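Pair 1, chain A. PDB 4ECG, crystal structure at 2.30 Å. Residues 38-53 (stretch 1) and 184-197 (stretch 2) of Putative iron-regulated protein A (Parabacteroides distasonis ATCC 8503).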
# COMPACT_ATOMS: atom_id res chain seq x y z
N THR A 38 -8.19 18.35 5.83
CA THR A 38 -8.87 17.69 4.71
C THR A 38 -8.19 16.35 4.36
O THR A 38 -8.85 15.38 3.98
CB THR A 38 -8.77 18.56 3.46
OG1 THR A 38 -9.37 19.86 3.70
CG2 THR A 38 -9.38 17.85 2.26
N PHE A 39 -6.87 16.30 4.47
CA PHE A 39 -6.17 15.03 4.27
C PHE A 39 -6.70 13.97 5.26
O PHE A 39 -7.08 12.88 4.84
CB PHE A 39 -4.63 15.17 4.40
CG PHE A 39 -3.96 13.84 4.56
CD1 PHE A 39 -3.81 13.01 3.46
CD2 PHE A 39 -3.58 13.39 5.80
CE1 PHE A 39 -3.24 11.75 3.60
CE2 PHE A 39 -3.02 12.14 5.95
CZ PHE A 39 -2.87 11.32 4.84
N VAL A 40 -6.72 14.30 6.56
CA VAL A 40 -7.13 13.38 7.62
C VAL A 40 -8.59 12.97 7.46
O VAL A 40 -8.89 11.79 7.62
CB VAL A 40 -6.91 13.94 9.04
CG1 VAL A 40 -7.52 13.01 10.10
CG2 VAL A 40 -5.42 14.16 9.31
N ASP A 41 -9.49 13.90 7.11
CA ASP A 41 -10.94 13.63 7.12
C ASP A 41 -11.47 13.11 5.77
O ASP A 41 -12.45 12.38 5.73
CB ASP A 41 -11.74 14.88 7.53
CG ASP A 41 -11.53 15.30 9.02
OD1 ASP A 41 -11.24 14.43 9.88
OD2 ASP A 41 -11.67 16.52 9.32
N GLU A 42 -10.81 13.47 4.68
CA GLU A 42 -11.27 13.07 3.35
C GLU A 42 -10.35 12.06 2.62
O GLU A 42 -10.77 11.50 1.59
CB GLU A 42 -11.45 14.34 2.49
CG GLU A 42 -12.41 15.40 3.09
CD GLU A 42 -13.84 14.87 3.31
OE1 GLU A 42 -14.37 14.09 2.47
OE2 GLU A 42 -14.48 15.26 4.32
N VAL A 43 -9.10 11.85 3.10
CA VAL A 43 -8.21 10.83 2.50
C VAL A 43 -7.93 9.66 3.48
O VAL A 43 -8.40 8.56 3.26
CB VAL A 43 -6.93 11.40 1.87
CG1 VAL A 43 -6.17 10.27 1.21
CG2 VAL A 43 -7.26 12.43 0.80
N ALA A 44 -7.24 9.91 4.60
CA ALA A 44 -6.86 8.86 5.57
C ALA A 44 -8.06 8.12 6.16
O ALA A 44 -8.27 6.95 5.86
CB ALA A 44 -5.99 9.44 6.71
N LEU A 45 -8.82 8.79 7.03
CA LEU A 45 -9.88 8.12 7.79
C LEU A 45 -10.86 7.38 6.86
O LEU A 45 -11.21 6.24 7.13
CB LEU A 45 -10.62 9.08 8.75
CG LEU A 45 -9.99 9.44 10.11
CD1 LEU A 45 -10.82 10.49 10.85
CD2 LEU A 45 -9.84 8.21 10.97
N PRO A 46 -11.31 7.99 5.74
CA PRO A 46 -12.21 7.22 4.84
C PRO A 46 -11.56 6.03 4.12
O PRO A 46 -12.18 5.02 3.97
CB PRO A 46 -12.67 8.26 3.83
CG PRO A 46 -12.47 9.57 4.48
CD PRO A 46 -11.26 9.41 5.36
N THR A 47 -10.29 6.13 3.74
CA THR A 47 -9.62 4.99 3.11
C THR A 47 -9.61 3.82 4.10
O THR A 47 -9.90 2.69 3.75
CB THR A 47 -8.20 5.34 2.66
OG1 THR A 47 -8.20 6.37 1.64
CG2 THR A 47 -7.48 4.13 2.15
N TYR A 48 -9.32 4.12 5.35
CA TYR A 48 -9.18 3.09 6.36
C TYR A 48 -10.56 2.56 6.74
O TYR A 48 -10.72 1.40 7.00
CB TYR A 48 -8.47 3.69 7.57
CG TYR A 48 -6.97 3.91 7.43
CD1 TYR A 48 -6.17 3.04 6.72
CD2 TYR A 48 -6.34 4.94 8.06
CE1 TYR A 48 -4.79 3.22 6.60
CE2 TYR A 48 -4.94 5.15 7.95
CZ TYR A 48 -4.17 4.26 7.24
OH TYR A 48 -2.80 4.42 7.11
N LYS A 49 -11.56 3.42 6.78
CA LYS A 49 -12.93 2.98 7.06
C LYS A 49 -13.42 2.03 5.97
O LYS A 49 -14.10 1.07 6.24
CB LYS A 49 -13.85 4.22 7.20
CG LYS A 49 -15.37 4.01 7.15
CD LYS A 49 -15.97 3.50 8.46
CE LYS A 49 -17.51 3.60 8.49
NZ LYS A 49 -18.05 5.01 8.49
N ASP A 50 -13.09 2.33 4.73
CA ASP A 50 -13.51 1.51 3.59
C ASP A 50 -12.76 0.20 3.73
O ASP A 50 -13.32 -0.87 3.49
CB ASP A 50 -13.14 2.22 2.27
CG ASP A 50 -13.48 1.41 0.99
OD1 ASP A 50 -14.58 0.80 0.89
OD2 ASP A 50 -12.64 1.43 0.03
N MSE A 51 -11.48 0.27 4.11
CA MSE A 51 -10.72 -0.95 4.40
C MSE A 51 -11.41 -1.81 5.51
O MSE A 51 -11.55 -3.02 5.34
CB MSE A 51 -9.29 -0.63 4.79
CG MSE A 51 -8.34 -1.86 4.66
SE MSE A 51 -6.58 -1.41 5.24
CE MSE A 51 -5.97 -3.29 5.32
N LEU A 52 -11.85 -1.21 6.62
CA LEU A 52 -12.42 -2.02 7.70
C LEU A 52 -13.69 -2.69 7.17
O LEU A 52 -13.88 -3.89 7.38
CB LEU A 52 -12.68 -1.23 8.99
CG LEU A 52 -13.33 -1.98 10.17
CD1 LEU A 52 -12.53 -3.22 10.58
CD2 LEU A 52 -13.57 -1.06 11.37
N THR A 53 -14.51 -1.93 6.44
CA THR A 53 -15.78 -2.46 5.91
C THR A 53 -15.43 -3.64 4.99
O THR A 53 -15.99 -4.71 5.15
CB THR A 53 -16.64 -1.39 5.19
OG1 THR A 53 -17.00 -0.34 6.11
CG2 THR A 53 -17.90 -2.00 4.59
N MSE A 184 -5.86 -10.58 9.96
CA MSE A 184 -5.94 -9.49 9.00
C MSE A 184 -7.01 -8.47 9.50
O MSE A 184 -6.73 -7.27 9.51
CB MSE A 184 -6.22 -9.96 7.56
CG MSE A 184 -5.03 -10.57 6.86
SE MSE A 184 -5.45 -11.67 5.33
CE MSE A 184 -6.32 -10.27 4.37
N LEU A 185 -8.18 -8.97 9.93
CA LEU A 185 -9.30 -8.13 10.43
C LEU A 185 -8.90 -7.36 11.67
O LEU A 185 -9.15 -6.19 11.79
CB LEU A 185 -10.58 -8.97 10.74
CG LEU A 185 -11.81 -8.21 11.23
CD1 LEU A 185 -12.14 -7.03 10.31
CD2 LEU A 185 -12.99 -9.16 11.47
N SER A 186 -8.26 -8.05 12.58
CA SER A 186 -7.86 -7.46 13.85
C SER A 186 -6.87 -6.27 13.60
O SER A 186 -7.01 -5.21 14.22
CB SER A 186 -7.19 -8.56 14.68
OG SER A 186 -6.71 -8.02 15.85
N ASP A 187 -5.89 -6.47 12.71
CA ASP A 187 -4.89 -5.46 12.39
C ASP A 187 -5.59 -4.25 11.76
O ASP A 187 -5.31 -3.12 12.11
CB ASP A 187 -3.77 -6.01 11.47
CG ASP A 187 -2.79 -7.00 12.19
OD1 ASP A 187 -2.76 -7.03 13.45
OD2 ASP A 187 -2.00 -7.73 11.47
N THR A 188 -6.55 -4.51 10.88
CA THR A 188 -7.35 -3.47 10.23
C THR A 188 -8.20 -2.67 11.20
O THR A 188 -8.25 -1.47 11.13
CB THR A 188 -8.22 -4.05 9.07
OG1 THR A 188 -7.38 -4.83 8.18
CG2 THR A 188 -8.86 -2.91 8.25
N GLN A 189 -8.86 -3.36 12.13
CA GLN A 189 -9.52 -2.68 13.23
C GLN A 189 -8.52 -1.81 13.97
O GLN A 189 -8.85 -0.67 14.27
CB GLN A 189 -10.18 -3.67 14.22
CG GLN A 189 -11.45 -4.28 13.64
CD GLN A 189 -11.90 -5.57 14.34
OE1 GLN A 189 -11.17 -6.11 15.19
NE2 GLN A 189 -13.10 -6.07 13.97
N ASP A 190 -7.33 -2.33 14.28
CA ASP A 190 -6.38 -1.54 15.06
C ASP A 190 -5.96 -0.29 14.27
O ASP A 190 -5.86 0.78 14.83
CB ASP A 190 -5.19 -2.39 15.56
CG ASP A 190 -5.59 -3.38 16.69
OD1 ASP A 190 -6.66 -3.18 17.27
OD2 ASP A 190 -4.88 -4.37 16.96
N LEU A 191 -5.81 -0.42 12.97
CA LEU A 191 -5.38 0.66 12.10
C LEU A 191 -6.40 1.79 12.10
O LEU A 191 -6.04 2.96 12.26
CB LEU A 191 -5.20 0.11 10.66
CG LEU A 191 -4.57 0.98 9.58
CD1 LEU A 191 -3.31 1.68 10.10
CD2 LEU A 191 -4.27 0.11 8.33
N TYR A 192 -7.66 1.45 11.88
CA TYR A 192 -8.71 2.45 11.76
C TYR A 192 -8.95 3.05 13.14
O TYR A 192 -8.92 4.29 13.26
CB TYR A 192 -10.00 1.90 11.14
CG TYR A 192 -11.19 2.82 11.23
CD1 TYR A 192 -11.25 3.97 10.46
CD2 TYR A 192 -12.24 2.55 12.10
CE1 TYR A 192 -12.34 4.84 10.54
CE2 TYR A 192 -13.35 3.40 12.16
CZ TYR A 192 -13.39 4.54 11.38
OH TYR A 192 -14.47 5.41 11.45
N ASN A 193 -9.13 2.20 14.16
CA ASN A 193 -9.26 2.70 15.55
C ASN A 193 -8.08 3.50 16.01
O ASN A 193 -8.25 4.47 16.69
CB ASN A 193 -9.53 1.60 16.56
CG ASN A 193 -10.87 0.92 16.33
OD1 ASN A 193 -11.81 1.53 15.88
ND2 ASN A 193 -10.94 -0.37 16.59
N GLY A 194 -6.88 3.11 15.65
CA GLY A 194 -5.70 3.86 16.06
C GLY A 194 -5.75 5.31 15.57
O GLY A 194 -5.40 6.21 16.29
N TRP A 195 -6.18 5.52 14.33
CA TRP A 195 -6.37 6.86 13.80
C TRP A 195 -7.56 7.54 14.44
O TRP A 195 -7.46 8.70 14.83
CB TRP A 195 -6.53 6.82 12.28
CG TRP A 195 -5.24 6.79 11.56
CD1 TRP A 195 -4.38 5.70 11.39
CD2 TRP A 195 -4.58 7.88 10.89
NE1 TRP A 195 -3.25 6.07 10.71
CE2 TRP A 195 -3.32 7.35 10.36
CE3 TRP A 195 -4.88 9.18 10.68
CZ2 TRP A 195 -2.47 8.12 9.63
CZ3 TRP A 195 -4.02 9.94 9.95
CH2 TRP A 195 -2.85 9.42 9.41
N LEU A 196 -8.69 6.82 14.54
CA LEU A 196 -9.96 7.43 14.91
C LEU A 196 -10.01 7.82 16.36
O LEU A 196 -10.49 8.92 16.66
CB LEU A 196 -11.16 6.54 14.58
CG LEU A 196 -12.53 7.21 14.86
CD1 LEU A 196 -12.66 8.53 14.08
CD2 LEU A 196 -13.72 6.28 14.58
N LYS A 197 -9.55 6.93 17.24
CA LYS A 197 -9.65 7.16 18.68
C LYS A 197 -8.44 6.72 19.52
O LYS A 197 -8.43 6.93 20.73
CB LYS A 197 -10.94 6.54 19.24
CG LYS A 197 -11.07 5.02 19.20
CD LYS A 197 -12.45 4.59 19.77
CE LYS A 197 -12.46 3.20 20.45
NZ LYS A 197 -12.77 2.12 19.48
O HOH W 1 -1.02 4.83 9.36

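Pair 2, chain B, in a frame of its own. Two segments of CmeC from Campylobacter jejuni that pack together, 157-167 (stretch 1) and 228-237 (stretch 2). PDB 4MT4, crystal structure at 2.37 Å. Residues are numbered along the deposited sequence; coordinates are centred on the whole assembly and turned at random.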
# COMPACT_ATOMS: atom_id res chain seq x y z
N SER B 157 20.05 3.07 5.06
CA SER B 157 20.39 2.56 3.73
C SER B 157 19.81 3.44 2.63
O SER B 157 20.48 3.72 1.63
CB SER B 157 19.89 1.13 3.57
OG SER B 157 20.54 0.26 4.48
N ASN B 158 18.56 3.87 2.81
CA ASN B 158 17.91 4.74 1.84
C ASN B 158 18.58 6.10 1.76
O ASN B 158 18.70 6.68 0.68
CB ASN B 158 16.43 4.91 2.19
CG ASN B 158 15.61 3.67 1.88
OD1 ASN B 158 16.03 2.81 1.11
ND2 ASN B 158 14.43 3.58 2.49
N THR B 159 19.03 6.61 2.90
CA THR B 159 19.73 7.89 2.96
C THR B 159 21.08 7.82 2.25
O THR B 159 21.44 8.73 1.50
CB THR B 159 19.95 8.33 4.42
OG1 THR B 159 18.69 8.55 5.06
CG2 THR B 159 20.76 9.62 4.47
N VAL B 160 21.81 6.73 2.48
CA VAL B 160 23.11 6.53 1.85
C VAL B 160 22.99 6.39 0.34
O VAL B 160 23.74 7.01 -0.42
CB VAL B 160 23.83 5.28 2.41
CG1 VAL B 160 25.09 4.98 1.62
CG2 VAL B 160 24.15 5.48 3.89
N GLN B 161 22.03 5.58 -0.10
CA GLN B 161 21.83 5.33 -1.52
C GLN B 161 21.24 6.54 -2.24
O GLN B 161 21.44 6.71 -3.44
CB GLN B 161 20.93 4.10 -1.72
CG GLN B 161 21.61 2.78 -1.37
CD GLN B 161 20.75 1.57 -1.71
OE1 GLN B 161 19.53 1.67 -1.80
NE2 GLN B 161 21.39 0.43 -1.92
N THR B 162 20.51 7.37 -1.51
CA THR B 162 19.98 8.61 -2.07
C THR B 162 21.11 9.62 -2.24
O THR B 162 21.16 10.37 -3.22
CB THR B 162 18.87 9.22 -1.19
OG1 THR B 162 17.76 8.31 -1.14
CG2 THR B 162 18.39 10.55 -1.74
N TYR B 163 22.02 9.63 -1.27
CA TYR B 163 23.20 10.49 -1.32
C TYR B 163 24.04 10.18 -2.55
O TYR B 163 24.44 11.08 -3.29
CB TYR B 163 24.04 10.33 -0.06
CG TYR B 163 25.42 10.96 -0.13
CD1 TYR B 163 25.59 12.32 0.11
CD2 TYR B 163 26.54 10.21 -0.45
CE1 TYR B 163 26.84 12.90 0.05
CE2 TYR B 163 27.80 10.78 -0.52
CZ TYR B 163 27.94 12.13 -0.27
OH TYR B 163 29.19 12.71 -0.33
N PHE B 164 24.29 8.89 -2.77
CA PHE B 164 25.11 8.44 -3.89
C PHE B 164 24.43 8.68 -5.23
O PHE B 164 25.10 8.97 -6.23
CB PHE B 164 25.45 6.96 -3.73
CG PHE B 164 26.62 6.70 -2.82
CD1 PHE B 164 27.72 7.54 -2.83
CD2 PHE B 164 26.61 5.63 -1.94
CE1 PHE B 164 28.79 7.31 -1.99
CE2 PHE B 164 27.68 5.39 -1.10
CZ PHE B 164 28.77 6.23 -1.12
N ASN B 165 23.11 8.56 -5.26
CA ASN B 165 22.34 8.89 -6.46
C ASN B 165 22.39 10.38 -6.74
O ASN B 165 22.33 10.81 -7.89
CB ASN B 165 20.89 8.43 -6.32
CG ASN B 165 20.73 6.93 -6.46
OD1 ASN B 165 21.57 6.26 -7.07
ND2 ASN B 165 19.65 6.39 -5.91
N LEU B 166 22.50 11.17 -5.68
CA LEU B 166 22.62 12.62 -5.80
C LEU B 166 23.99 13.01 -6.35
O LEU B 166 24.09 13.85 -7.25
CB LEU B 166 22.38 13.30 -4.46
CG LEU B 166 22.60 14.81 -4.45
CD1 LEU B 166 21.65 15.51 -5.41
CD2 LEU B 166 22.45 15.38 -3.04
N VAL B 167 25.03 12.39 -5.81
CA VAL B 167 26.40 12.63 -6.28
C VAL B 167 26.53 12.20 -7.73
O VAL B 167 27.21 12.84 -8.53
CB VAL B 167 27.44 11.89 -5.42
CG1 VAL B 167 28.84 12.20 -5.91
CG2 VAL B 167 27.29 12.28 -3.96
N TYR B 228 16.74 14.15 -6.85
CA TYR B 228 17.44 13.42 -5.80
C TYR B 228 17.84 14.35 -4.66
O TYR B 228 18.07 13.89 -3.54
CB TYR B 228 18.67 12.71 -6.37
CG TYR B 228 18.33 11.46 -7.16
CD1 TYR B 228 17.85 10.33 -6.52
CD2 TYR B 228 18.50 11.42 -8.53
CE1 TYR B 228 17.54 9.19 -7.23
CE2 TYR B 228 18.20 10.28 -9.25
CZ TYR B 228 17.71 9.16 -8.59
OH TYR B 228 17.41 8.02 -9.30
N LEU B 229 17.93 15.64 -4.95
CA LEU B 229 18.19 16.63 -3.91
C LEU B 229 16.97 16.71 -3.00
O LEU B 229 17.09 16.71 -1.77
CB LEU B 229 18.51 18.00 -4.51
CG LEU B 229 19.68 18.77 -3.89
CD1 LEU B 229 19.61 20.24 -4.25
CD2 LEU B 229 19.75 18.58 -2.38
N LYS B 230 15.79 16.78 -3.62
CA LYS B 230 14.53 16.78 -2.88
C LYS B 230 14.39 15.53 -2.03
O LYS B 230 13.99 15.60 -0.87
CB LYS B 230 13.35 16.88 -3.85
CG LYS B 230 12.02 16.44 -3.25
CD LYS B 230 10.99 16.15 -4.33
CE LYS B 230 9.74 15.51 -3.74
NZ LYS B 230 8.75 15.15 -4.79
N ALA B 231 14.73 14.39 -2.62
CA ALA B 231 14.64 13.10 -1.93
C ALA B 231 15.53 13.06 -0.69
O ALA B 231 15.16 12.48 0.33
CB ALA B 231 15.01 11.97 -2.89
N LEU B 232 16.70 13.67 -0.78
CA LEU B 232 17.64 13.68 0.34
C LEU B 232 17.18 14.63 1.44
O LEU B 232 17.35 14.34 2.63
CB LEU B 232 19.04 14.06 -0.14
CG LEU B 232 20.15 13.93 0.91
CD1 LEU B 232 20.29 12.48 1.35
CD2 LEU B 232 21.47 14.47 0.39
N LYS B 233 16.59 15.75 1.05
CA LYS B 233 16.08 16.74 2.00
C LYS B 233 14.94 16.17 2.84
O LYS B 233 14.92 16.33 4.06
CB LYS B 233 15.61 17.99 1.27
CG LYS B 233 16.72 18.78 0.60
CD LYS B 233 17.74 19.26 1.62
CE LYS B 233 18.82 20.11 0.97
NZ LYS B 233 19.88 20.48 1.94
N ILE B 234 14.00 15.50 2.18
CA ILE B 234 12.85 14.90 2.84
C ILE B 234 13.29 13.83 3.85
O ILE B 234 12.65 13.63 4.88
CB ILE B 234 11.86 14.30 1.81
CG1 ILE B 234 11.28 15.40 0.93
CG2 ILE B 234 10.74 13.54 2.50
CD1 ILE B 234 10.22 14.92 -0.04
N LEU B 235 14.39 13.16 3.54
CA LEU B 235 14.88 12.07 4.38
C LEU B 235 15.62 12.54 5.64
O LEU B 235 15.68 11.81 6.63
CB LEU B 235 15.79 11.15 3.57
CG LEU B 235 15.15 10.13 2.63
CD1 LEU B 235 16.20 9.48 1.74
CD2 LEU B 235 14.39 9.08 3.42
N THR B 236 16.19 13.74 5.60
CA THR B 236 17.17 14.13 6.62
C THR B 236 16.95 15.49 7.30
O THR B 236 17.54 15.75 8.34
CB THR B 236 18.59 14.15 6.01
OG1 THR B 236 18.63 15.06 4.90
CG2 THR B 236 19.00 12.76 5.54
N SER B 237 16.11 16.34 6.72
CA SER B 237 16.01 17.72 7.20
C SER B 237 14.72 18.02 7.98
O SER B 237 13.66 17.47 7.69
CB SER B 237 16.12 18.69 6.02
OG SER B 237 16.09 20.03 6.47

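Pair 1 and pair 2 each pack two helices of one chain side by side, running nearly antiparallel: the angle between helix directions is 153° in both, and the axes approach to 9.2 Å in pair 1 and 9.0 Å in pair 2. Fourteen central residues superpose with an RMSD of 0.5 Å over N, CA and C. No hydrogen bond crosses directly between the helices in either pair, so side-chain packing carries the contact; it buries 810 Å² in pair 1 and 539 Å² in pair 2, the longer stretches of pair 1 contributing to the difference.

The central match is A:Tyr48 with B:Thr162, both pointing toward the partner helix with chi1 in m. A:Tyr48 lays one ring face against A:Leu191, whose CG lies 4.0 Å from the ring centroid, and brings CE2 to 3.4 Å from NE1 of A:Trp195 in an oblique aromatic pair. One water joins these two side chains, 2.9 Å from A:Tyr48 OH and 2.9 Å from A:Trp195 NE1, where it accepts. The small B:Thr162 is instead a knob among B:Tyr228, B:Ala231, B:Leu232 and B:Leu235. Its CG2 lies 3.8 Å from B:Ala231 CB; its OG1 donates to B:Asn158 O at 2.6 Å and also lies 3.5 Å from B:Leu235 CD1.

Opposite these, A:Leu191 matches B:Ala231 and A:Trp195 matches B:Leu235. The large tyrosine thus meets leucine and tryptophan, the small threonine alanine and leucine. A:Trp195 also takes A:Ala44 over a face, with A:Ala44 CB 3.8 Å from A:Trp195 CZ3; at the matching positions B:Leu235 CD1 reaches the backbone, 3.9 Å from B:Asn158 O.

A:Tyr192 and B:Leu232 both have chi1 in t. The tyrosine ring spans A:Leu45, A:Tyr48, A:Lys49 and A:Leu52, with CE1 3.7 Å from A:Lys49 CB and CD2 3.9 Å from A:Leu52 CD2. B:Leu232 sits as a knob among the matching B:Thr159, B:Thr162, B:Tyr163 and B:Leu166, so an aliphatic side chain occupies the equivalent site.

A:Leu52 and B:Leu166 keep both residue type and rotamer (t, p), their side-chain centres only 0.8 Å apart. A:Leu52 is a knob among A:Leu185, A:Thr188, A:Gln189 and A:Tyr192, placing CD1 3.4 Å from A:Gln189 CG. B:Leu166 packs on B:Leu232, with CD2 to CD2 at 3.7 Å, and on B:Leu229, whose CG lies 4.1 Å from B:Leu166 CD1.

At the neighbouring match, the bulk changes sides. Selenomethionine A:Met51 extends CE to 3.5 Å from OG1 of the small A:Thr188; in pair 2 the short B:Asn165 meets the large B:Tyr228, its CB 3.8 Å from the ring centroid over one face.

Finally, A:Leu45 matches B:Thr159 and A:Leu196 matches B:Thr236. Leucine packs on leucine, A:Leu45 CD2 lying 4.2 Å from A:Leu196 CB, where two threonine methyls, B:Thr159 CG2 and B:Thr236 CG2, meet at 3.8 Å.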